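Local coordinates for taurine:2-oxoglutarate aminotransferase (Bifidobacterium kashiwanohense PV20-2, PDB 6JIX) that transfers amino groups from taurine to 2-oxoglutarate with pyridoxal 5'-phosphate as cofactor, as a class-III aminotransferase, at the interface of chains A and B. Coordinates in Å, arbitrary orientation; residue numbers count along the deposited sequence, not the author numbering. Chains: chain A/B, taurine:2-oxoglutarate aminotransferase.

Contact 1: the interface of chains A and B. Residues chain A 20-22, 26; chain B 109-111, 126, 295, 300, 303, 308.
A:Met20 reaches from its loop onto a mainly apolar surface of chain B, formed by strand 107-113, strand 291-296, helix 116-131 and the loop carrying B:Leu308. In this class-III aminotransferase dimer it hides 110 Å² of its surface against the partner. Its backbone N donates to B:Val110 O at 2.8 Å. CB lies in plane at the edge of the B:Phe111 ring, 3.6 Å from B:Phe111 CB. With CG anti to the backbone N (chi1 -159°), the chain is carried inward, and CG meets the methyl CD2 of B:Leu308, whose side chain lies nearly perpendicular. The thioether SD comes within 4.0 Å of B:Met126 SD, the two methionines running antiparallel. A bend at chi3 (-110°) delivers A:Met20 CE to B:Val295 CG2 at 3.7 Å. An unbranched, flexible thioether suits a surface that changes from CB to CE. Beside it, A:Gln26 N donates to B:Phe303 O at 2.7 Å. A:Gln26 CB lies over the centre of the B:Arg109 guanidinium, 3.7 Å from CZ. B:Arg109 NE in turn donates a hydrogen bond to B:Ser300 OG at 3.0 Å, in the guanidinium plane, which fixes the group's rotation. The A:Gln26 amide braces its own loop, OE1 accepting from A:Gln21 N at 2.6 Å while NE2 donates to an in-plane lone pair of A:Gln21 O.

Contact 2: the interface of chains A and B. Residues chain A 75-76, 79-80, 317, 319; chain B 64, 69, 72, 287.
A:Cys80 and B:Tyr287 form the packed part of this contact between subunits of a class-III, PLP-dependent aminotransferase. With SG anti to the carbonyl carbon (chi1 -73°), the thiol is directed to the tyrosine, where it stands above the ring plane, just outside the rim, 3.6 Å from B:Tyr287 CD2. A:Cys80 CB lies 3.8 Å from B:Tyr287 CG. SG also touches the tip of a helix 66-76 side chain, B:Ile72 CD1, at 3.9 Å. A small, polarisable thiol suits this spot, since it can lie against an aromatic ring and a methyl alike. Next to it, the A:His317 ring turns its edge to the B:Tyr287 backbone, with the carbonyl carbon in the plane of the imidazole. The looser, wetter side lies toward B:Glu64. Water 1 sits above the same face of the B:Tyr287 ring, displaced toward its rim, and links A:Cys80 N at 3.3 Å to B:Glu64 N at 3.1 Å. A:Cys80 N also donates a weak bond to B:Glu64 OE2. The carboxylate, brought round by a bend at chi2, faces A:Ala76 O; both can only accept, so this detail of the model is doubtful. A:Ala76 CB and B:Val69 CG1 meet lightly at 4.0 Å, the small alanine perhaps letting the helices approach. Within chain A, A:Gln75 NE2 donates to A:Met79 O, which may steady the turn.

Contact 3: the interface of chains A and B. Residues chain A 109-110, 295, 299, 303, 308; chain B 18-20, 26.
A:Arg109 and B:Gln26 run antiparallel alongside one another, the guanidinium and amide planes turned 65° apart, where the N-terminal stretch of one class-III aminotransferase subunit follows strand 107-113 of the other. The arginine is extended from CG to NE, and B:Gln26 CB lies over one face of its guanidinium, offset toward the rim, 3.6 Å from A:Arg109 CZ. An aliphatic carbon laid over the flat cation leaves the N-H groups at its rim for hydrogen bonds. One of them, A:Arg109 NH1, donates to B:Val19 O at 2.8 Å, coming from above that carbonyl plane. B:Gln26 N donates to A:Phe303 O at 2.8 Å. A parallel bridge pairs A:Val110 with B:Val19: A:Val110 N donates to B:Tyr18 O at 3.0 Å. A:Val110 O accepts from B:Met20 N and also binds water 2, which reaches B:Met20 O at 2.7 Å. The B:Met20 side chain lies nearly perpendicular to A:Arg109, its SD 3.9 Å from A:Arg109 CD, while B:Met20 CG rests 3.4 Å from A:Leu308 CD2. Bends at chi2 (86°) and chi3 (144°) swing B:Met20 CE toward A:Phe303 CD2, 3.7 Å away. A:Leu308 CD1 lies over the centre of the same face of the A:Phe303 ring, with the methyl CE over its rim by CD2, a branched aliphatic bracing an aromatic.

Contact 1: the interface of chains A and B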
loop_
_atom_site.group_PDB
_atom_site.type_symbol
_atom_site.label_atom_id
_atom_site.label_comp_id
_atom_site.label_asym_id
_atom_site.label_seq_id
_atom_site.Cartn_x
_atom_site.Cartn_y
_atom_site.Cartn_z
ATOM N N MET A 20 4.666 3.752 -15.957
ATOM C CA MET A 20 3.274 4.174 -15.965
ATOM C C MET A 20 3.087 5.323 -14.970
ATOM O O MET A 20 3.206 5.140 -13.753
ATOM C CB MET A 20 2.339 3.000 -15.693
ATOM C CG MET A 20 0.926 3.301 -16.190
ATOM S SD MET A 20 -0.064 1.871 -16.661
ATOM C CE MET A 20 -0.106 2.134 -18.416
ATOM N N GLN A 21 2.795 6.504 -15.508
ATOM C CA GLN A 21 2.690 7.741 -14.742
ATOM C C GLN A 21 1.309 7.886 -14.102
ATOM O O GLN A 21 0.283 7.681 -14.759
ATOM C CB GLN A 21 2.940 8.919 -15.671
ATOM C CG GLN A 21 3.046 10.218 -14.977
ATOM C CD GLN A 21 4.179 10.219 -14.025
ATOM O OE1 GLN A 21 5.321 10.506 -14.404
ATOM N NE2 GLN A 21 3.893 9.883 -12.771
ATOM N N SER A 22 1.280 8.257 -12.827
ATOM C CA SER A 22 0.011 8.505 -12.156
ATOM C C SER A 22 -0.669 9.762 -12.689
ATOM O O SER A 22 -0.017 10.786 -12.937
ATOM C CB SER A 22 0.218 8.642 -10.649
ATOM O OG SER A 22 0.817 7.480 -10.111
ATOM N N GLN A 26 -0.004 8.660 -20.828
ATOM C CA GLN A 26 1.323 8.085 -20.810
ATOM C C GLN A 26 2.194 8.744 -21.870
ATOM O O GLN A 26 1.699 9.314 -22.848
ATOM C CB GLN A 26 1.253 6.576 -21.056
ATOM C CG GLN A 26 0.811 5.748 -19.847
ATOM C CD GLN A 26 1.026 6.462 -18.515
ATOM O OE1 GLN A 26 2.138 6.488 -17.988
ATOM N NE2 GLN A 26 -0.037 7.046 -17.967
ATOM N N ARG B 109 4.578 -1.118 -20.230
ATOM C CA ARG B 109 4.776 -0.244 -19.078
ATOM C C ARG B 109 4.564 -0.985 -17.768
ATOM O O ARG B 109 3.937 -2.044 -17.713
ATOM C CB ARG B 109 3.845 0.976 -19.117
ATOM C CG ARG B 109 3.903 1.716 -20.412
ATOM C CD ARG B 109 3.333 3.087 -20.283
ATOM N NE ARG B 109 3.603 3.849 -21.490
ATOM C CZ ARG B 109 4.451 4.862 -21.538
ATOM N NH1 ARG B 109 5.092 5.225 -20.442
ATOM N NH2 ARG B 109 4.658 5.512 -22.673
ATOM N N VAL B 110 5.083 -0.391 -16.698
ATOM C CA VAL B 110 4.903 -0.890 -15.342
ATOM C C VAL B 110 4.373 0.247 -14.490
ATOM O O VAL B 110 4.903 1.365 -14.539
ATOM C CB VAL B 110 6.202 -1.433 -14.732
ATOM C CG1 VAL B 110 5.885 -2.112 -13.408
ATOM C CG2 VAL B 110 6.909 -2.386 -15.704
ATOM N N PHE B 111 3.318 -0.033 -13.727
ATOM C CA PHE B 111 2.745 0.913 -12.778
ATOM C C PHE B 111 3.149 0.466 -11.370
ATOM O O PHE B 111 2.644 -0.540 -10.854
ATOM C CB PHE B 111 1.231 0.998 -12.942
ATOM C CG PHE B 111 0.575 1.917 -11.955
ATOM C CD1 PHE B 111 0.601 3.290 -12.149
ATOM C CD2 PHE B 111 -0.036 1.414 -10.819
ATOM C CE1 PHE B 111 0.017 4.138 -11.248
ATOM C CE2 PHE B 111 -0.616 2.259 -9.910
ATOM C CZ PHE B 111 -0.594 3.627 -10.127
ATOM N N MET B 126 -7.881 -0.416 -13.849
ATOM C CA MET B 126 -7.435 -0.291 -15.232
ATOM C C MET B 126 -8.252 -1.168 -16.180
ATOM O O MET B 126 -8.488 -0.787 -17.332
ATOM C CB MET B 126 -5.949 -0.620 -15.318
ATOM C CG MET B 126 -5.048 0.472 -14.767
ATOM S SD MET B 126 -3.317 0.191 -15.170
ATOM C CE MET B 126 -2.967 -1.252 -14.180
ATOM N N VAL B 295 1.716 -4.029 -17.825
ATOM C CA VAL B 295 0.602 -3.910 -18.747
ATOM C C VAL B 295 1.096 -4.159 -20.159
ATOM O O VAL B 295 2.231 -3.836 -20.523
ATOM C CB VAL B 295 -0.113 -2.543 -18.658
ATOM C CG1 VAL B 295 -0.613 -2.292 -17.247
ATOM C CG2 VAL B 295 0.792 -1.429 -19.132
ATOM N N SER B 300 -1.071 -0.076 -22.689
ATOM C CA SER B 300 -0.234 1.122 -22.727
ATOM C C SER B 300 -0.778 2.139 -23.715
ATOM O O SER B 300 -0.873 3.336 -23.408
ATOM C CB SER B 300 1.208 0.774 -23.089
ATOM O OG SER B 300 1.986 1.964 -23.217
ATOM N N PHE B 303 -3.939 4.191 -22.481
ATOM C CA PHE B 303 -3.646 5.265 -21.534
ATOM C C PHE B 303 -2.679 6.306 -22.089
ATOM O O PHE B 303 -2.284 7.229 -21.362
ATOM C CB PHE B 303 -3.112 4.675 -20.233
ATOM C CG PHE B 303 -4.171 4.006 -19.411
ATOM C CD1 PHE B 303 -5.161 4.750 -18.802
ATOM C CD2 PHE B 303 -4.190 2.644 -19.263
ATOM C CE1 PHE B 303 -6.132 4.148 -18.049
ATOM C CE2 PHE B 303 -5.167 2.040 -18.519
ATOM C CZ PHE B 303 -6.135 2.797 -17.913
ATOM N N LEU B 308 -4.702 8.055 -17.248
ATOM C CA LEU B 308 -4.687 6.967 -16.274
ATOM C C LEU B 308 -5.117 7.515 -14.923
ATOM O O LEU B 308 -4.341 8.189 -14.241
ATOM C CB LEU B 308 -3.300 6.341 -16.199
ATOM C CG LEU B 308 -3.065 5.354 -15.061
ATOM C CD1 LEU B 308 -4.004 4.144 -15.176
ATOM C CD2 LEU B 308 -1.600 4.916 -15.024
#

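Contact 2: the interface of chains A and B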
loop_
_atom_site.group_PDB
_atom_site.type_symbol
_atom_site.label_atom_id
_atom_site.label_comp_id
_atom_site.label_asym_id
_atom_site.label_seq_id
_atom_site.Cartn_x
_atom_site.Cartn_y
_atom_site.Cartn_z
ATOM N N GLN A 75 19.770 -0.075 9.756
ATOM C CA GLN A 75 18.786 -1.148 9.756
ATOM C C GLN A 75 19.044 -2.119 8.609
ATOM O O GLN A 75 18.872 -3.335 8.768
ATOM C CB GLN A 75 17.372 -0.572 9.679
ATOM C CG GLN A 75 16.314 -1.577 10.061
ATOM C CD GLN A 75 16.651 -2.271 11.369
ATOM O OE1 GLN A 75 17.055 -1.623 12.333
ATOM N NE2 GLN A 75 16.502 -3.593 11.404
ATOM N N ALA A 76 19.457 -1.600 7.448
ATOM C CA ALA A 76 19.756 -2.462 6.307
ATOM C C ALA A 76 20.947 -3.381 6.570
ATOM O O ALA A 76 21.043 -4.454 5.957
ATOM C CB ALA A 76 20.007 -1.626 5.057
ATOM N N MET A 79 18.772 -6.097 9.363
ATOM C CA MET A 79 17.574 -6.834 9.009
ATOM C C MET A 79 16.629 -5.894 8.281
ATOM O O MET A 79 16.006 -5.031 8.910
ATOM C CB MET A 79 16.946 -7.398 10.287
ATOM C CG MET A 79 15.856 -8.407 10.095
ATOM S SD MET A 79 15.482 -9.297 11.628
ATOM C CE MET A 79 14.802 -8.051 12.715
ATOM N N CYS A 80 16.542 -6.025 6.955
ATOM C CA CYS A 80 15.687 -5.132 6.170
ATOM C C CYS A 80 14.203 -5.397 6.427
ATOM O O CYS A 80 13.396 -4.458 6.434
ATOM C CB CYS A 80 15.986 -5.278 4.678
ATOM S SG CYS A 80 17.546 -4.539 4.132
ATOM N N HIS A 317 6.804 -2.963 8.588
ATOM C CA HIS A 317 8.038 -3.208 7.870
ATOM C C HIS A 317 9.236 -2.687 8.649
ATOM O O HIS A 317 9.247 -1.546 9.116
ATOM C CB HIS A 317 7.932 -2.537 6.503
ATOM C CG HIS A 317 9.034 -2.902 5.562
ATOM N ND1 HIS A 317 10.311 -2.389 5.678
ATOM C CD2 HIS A 317 9.051 -3.728 4.488
ATOM C CE1 HIS A 317 11.066 -2.889 4.714
ATOM N NE2 HIS A 317 10.325 -3.700 3.975
ATOM N N LEU A 319 12.675 -2.054 8.046
ATOM C CA LEU A 319 13.395 -0.883 7.541
ATOM C C LEU A 319 12.546 0.374 7.656
ATOM O O LEU A 319 13.002 1.408 8.147
ATOM C CB LEU A 319 13.810 -1.097 6.088
ATOM C CG LEU A 319 14.914 -0.155 5.633
ATOM C CD1 LEU A 319 16.256 -0.682 6.105
ATOM C CD2 LEU A 319 14.879 0.023 4.121
ATOM N N GLU B 64 19.288 -10.384 4.119
ATOM C CA GLU B 64 20.521 -9.602 4.190
ATOM C C GLU B 64 21.437 -9.854 2.995
ATOM O O GLU B 64 22.663 -9.739 3.105
ATOM C CB GLU B 64 21.270 -9.875 5.497
ATOM C CG GLU B 64 20.785 -9.035 6.672
ATOM C CD GLU B 64 20.658 -7.572 6.315
ATOM O OE1 GLU B 64 21.672 -6.956 5.942
ATOM O OE2 GLU B 64 19.538 -7.038 6.387
ATOM N N VAL B 69 21.118 -5.276 -0.022
ATOM C CA VAL B 69 21.483 -4.377 1.070
ATOM C C VAL B 69 22.386 -3.257 0.562
ATOM O O VAL B 69 22.192 -2.083 0.899
ATOM C CB VAL B 69 22.135 -5.154 2.226
ATOM C CG1 VAL B 69 22.567 -4.182 3.315
ATOM C CG2 VAL B 69 21.164 -6.207 2.777
ATOM N N ILE B 72 20.548 -0.668 -1.548
ATOM C CA ILE B 72 19.695 0.199 -0.731
ATOM C C ILE B 72 20.519 1.317 -0.102
ATOM O O ILE B 72 20.176 2.502 -0.205
ATOM C CB ILE B 72 18.979 -0.624 0.357
ATOM C CG1 ILE B 72 17.868 -1.500 -0.224
ATOM C CG2 ILE B 72 18.416 0.299 1.422
ATOM C CD1 ILE B 72 17.399 -2.598 0.747
ATOM N N TYR B 287 12.618 -6.386 1.144
ATOM C CA TYR B 287 13.555 -5.451 1.764
ATOM C C TYR B 287 13.041 -4.018 1.750
ATOM O O TYR B 287 13.354 -3.236 2.656
ATOM C CB TYR B 287 14.897 -5.511 1.042
ATOM C CG TYR B 287 15.655 -6.800 1.233
ATOM C CD1 TYR B 287 14.988 -8.026 1.305
ATOM C CD2 TYR B 287 17.042 -6.795 1.346
ATOM C CE1 TYR B 287 15.685 -9.211 1.482
ATOM C CE2 TYR B 287 17.748 -7.971 1.522
ATOM C CZ TYR B 287 17.072 -9.179 1.587
ATOM O OH TYR B 287 17.789 -10.347 1.751
HETATM O O HOH W 1 16.946 -8.620 4.999
#

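Contact 3: the interface of chains A and B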
loop_
_atom_site.group_PDB
_atom_site.type_symbol
_atom_site.label_atom_id
_atom_site.label_comp_id
_atom_site.label_asym_id
_atom_site.label_seq_id
_atom_site.Cartn_x
_atom_site.Cartn_y
_atom_site.Cartn_z
ATOM N N ARG A 109 -2.557 1.293 20.573
ATOM C CA ARG A 109 -1.822 0.505 19.598
ATOM C C ARG A 109 -1.710 1.267 18.282
ATOM O O ARG A 109 -2.385 2.277 18.059
ATOM C CB ARG A 109 -2.487 -0.864 19.384
ATOM C CG ARG A 109 -2.757 -1.622 20.662
ATOM C CD ARG A 109 -3.379 -2.998 20.390
ATOM N NE ARG A 109 -3.392 -3.803 21.607
ATOM C CZ ARG A 109 -2.352 -4.503 22.045
ATOM N NH1 ARG A 109 -1.228 -4.507 21.350
ATOM N NH2 ARG A 109 -2.428 -5.185 23.181
ATOM N N VAL A 110 -0.811 0.784 17.423
ATOM C CA VAL A 110 -0.629 1.306 16.075
ATOM C C VAL A 110 -0.687 0.146 15.078
ATOM O O VAL A 110 -0.042 -0.895 15.275
ATOM C CB VAL A 110 0.697 2.075 15.946
ATOM C CG1 VAL A 110 0.959 2.426 14.499
ATOM C CG2 VAL A 110 0.649 3.312 16.811
ATOM N N VAL A 295 -5.010 3.689 17.220
ATOM C CA VAL A 295 -6.327 3.340 17.718
ATOM C C VAL A 295 -6.375 3.596 19.216
ATOM O O VAL A 295 -5.380 3.460 19.927
ATOM C CB VAL A 295 -6.710 1.875 17.372
ATOM C CG1 VAL A 295 -6.488 1.602 15.889
ATOM C CG2 VAL A 295 -5.926 0.886 18.210
ATOM N N ILE A 299 -10.797 0.785 21.278
ATOM C CA ILE A 299 -10.649 -0.004 20.057
ATOM C C ILE A 299 -9.613 -1.110 20.249
ATOM O O ILE A 299 -9.806 -2.245 19.800
ATOM C CB ILE A 299 -10.296 0.916 18.873
ATOM C CG1 ILE A 299 -11.498 1.821 18.532
ATOM C CG2 ILE A 299 -9.823 0.099 17.684
ATOM C CD1 ILE A 299 -11.242 2.826 17.413
ATOM N N PHE A 303 -10.229 -5.452 19.920
ATOM C CA PHE A 303 -9.415 -6.416 19.195
ATOM C C PHE A 303 -8.506 -7.231 20.114
ATOM O O PHE A 303 -7.684 -8.014 19.629
ATOM C CB PHE A 303 -8.635 -5.692 18.086
ATOM C CG PHE A 303 -9.524 -5.207 16.974
ATOM C CD1 PHE A 303 -10.190 -6.120 16.148
ATOM C CD2 PHE A 303 -9.752 -3.855 16.785
ATOM C CE1 PHE A 303 -11.041 -5.687 15.133
ATOM C CE2 PHE A 303 -10.606 -3.412 15.776
ATOM C CZ PHE A 303 -11.255 -4.330 14.953
ATOM N N LEU A 308 -8.550 -9.285 14.876
ATOM C CA LEU A 308 -8.388 -8.173 13.941
ATOM C C LEU A 308 -8.289 -8.740 12.530
ATOM O O LEU A 308 -7.219 -9.172 12.097
ATOM C CB LEU A 308 -7.145 -7.357 14.289
ATOM C CG LEU A 308 -6.833 -6.245 13.293
ATOM C CD1 LEU A 308 -7.936 -5.219 13.347
ATOM C CD2 LEU A 308 -5.499 -5.607 13.602
ATOM N N TYR B 18 1.642 -2.566 22.419
ATOM C CA TYR B 18 1.453 -1.368 21.611
ATOM C C TYR B 18 1.296 -1.628 20.126
ATOM O O TYR B 18 0.877 -0.720 19.402
ATOM C CB TYR B 18 2.632 -0.402 21.779
ATOM C CG TYR B 18 2.696 0.298 23.108
ATOM C CD1 TYR B 18 1.831 1.332 23.406
ATOM C CD2 TYR B 18 3.645 -0.056 24.057
ATOM C CE1 TYR B 18 1.898 1.994 24.619
ATOM C CE2 TYR B 18 3.717 0.606 25.283
ATOM C CZ TYR B 18 2.841 1.631 25.555
ATOM O OH TYR B 18 2.894 2.294 26.760
ATOM N N VAL B 19 1.628 -2.802 19.649
ATOM C CA VAL B 19 1.550 -3.081 18.221
ATOM C C VAL B 19 0.209 -3.725 17.901
ATOM O O VAL B 19 -0.301 -4.555 18.662
ATOM C CB VAL B 19 2.719 -3.972 17.774
ATOM C CG1 VAL B 19 2.387 -4.587 16.452
ATOM C CG2 VAL B 19 3.992 -3.144 17.683
ATOM N N MET B 20 -0.362 -3.346 16.761
ATOM C CA MET B 20 -1.594 -3.950 16.264
ATOM C C MET B 20 -1.224 -5.091 15.315
ATOM O O MET B 20 -0.775 -4.859 14.187
ATOM C CB MET B 20 -2.439 -2.889 15.562
ATOM C CG MET B 20 -3.908 -3.247 15.409
ATOM S SD MET B 20 -4.897 -2.806 16.833
ATOM C CE MET B 20 -6.422 -2.307 16.056
ATOM N N GLN B 26 -5.174 -9.245 19.863
ATOM C CA GLN B 26 -4.029 -8.494 20.350
ATOM C C GLN B 26 -3.513 -9.032 21.682
ATOM O O GLN B 26 -4.263 -9.586 22.495
ATOM C CB GLN B 26 -4.393 -7.014 20.487
ATOM C CG GLN B 26 -4.824 -6.398 19.176
ATOM C CD GLN B 26 -3.899 -6.784 18.034
ATOM O OE1 GLN B 26 -2.696 -6.533 18.084
ATOM N NE2 GLN B 26 -4.459 -7.409 17.002
HETATM O O HOH W 2 0.795 -2.929 13.082
#

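Contact 1 and contact 3 are twins, related by the two-fold axis of the dimer, their C-alpha centres about 36 Å apart. They are a reciprocal exchange of N-terminal segments: the stretch around A:Met20 or B:Met20 docks on strand 107-113, strand 291-296 and helix 297-305 of the other chain, though the methionine tip is folded differently in the two copies. Contact 2 lies about 29 Å from contact 1 and 25 Å from contact 3, and uses separate elements, chiefly helix 66-78 and the loop bearing B:Tyr287. That loop follows the PLP-binding B:Lys281, so contact 2 may tie dimer assembly to the cofactor site.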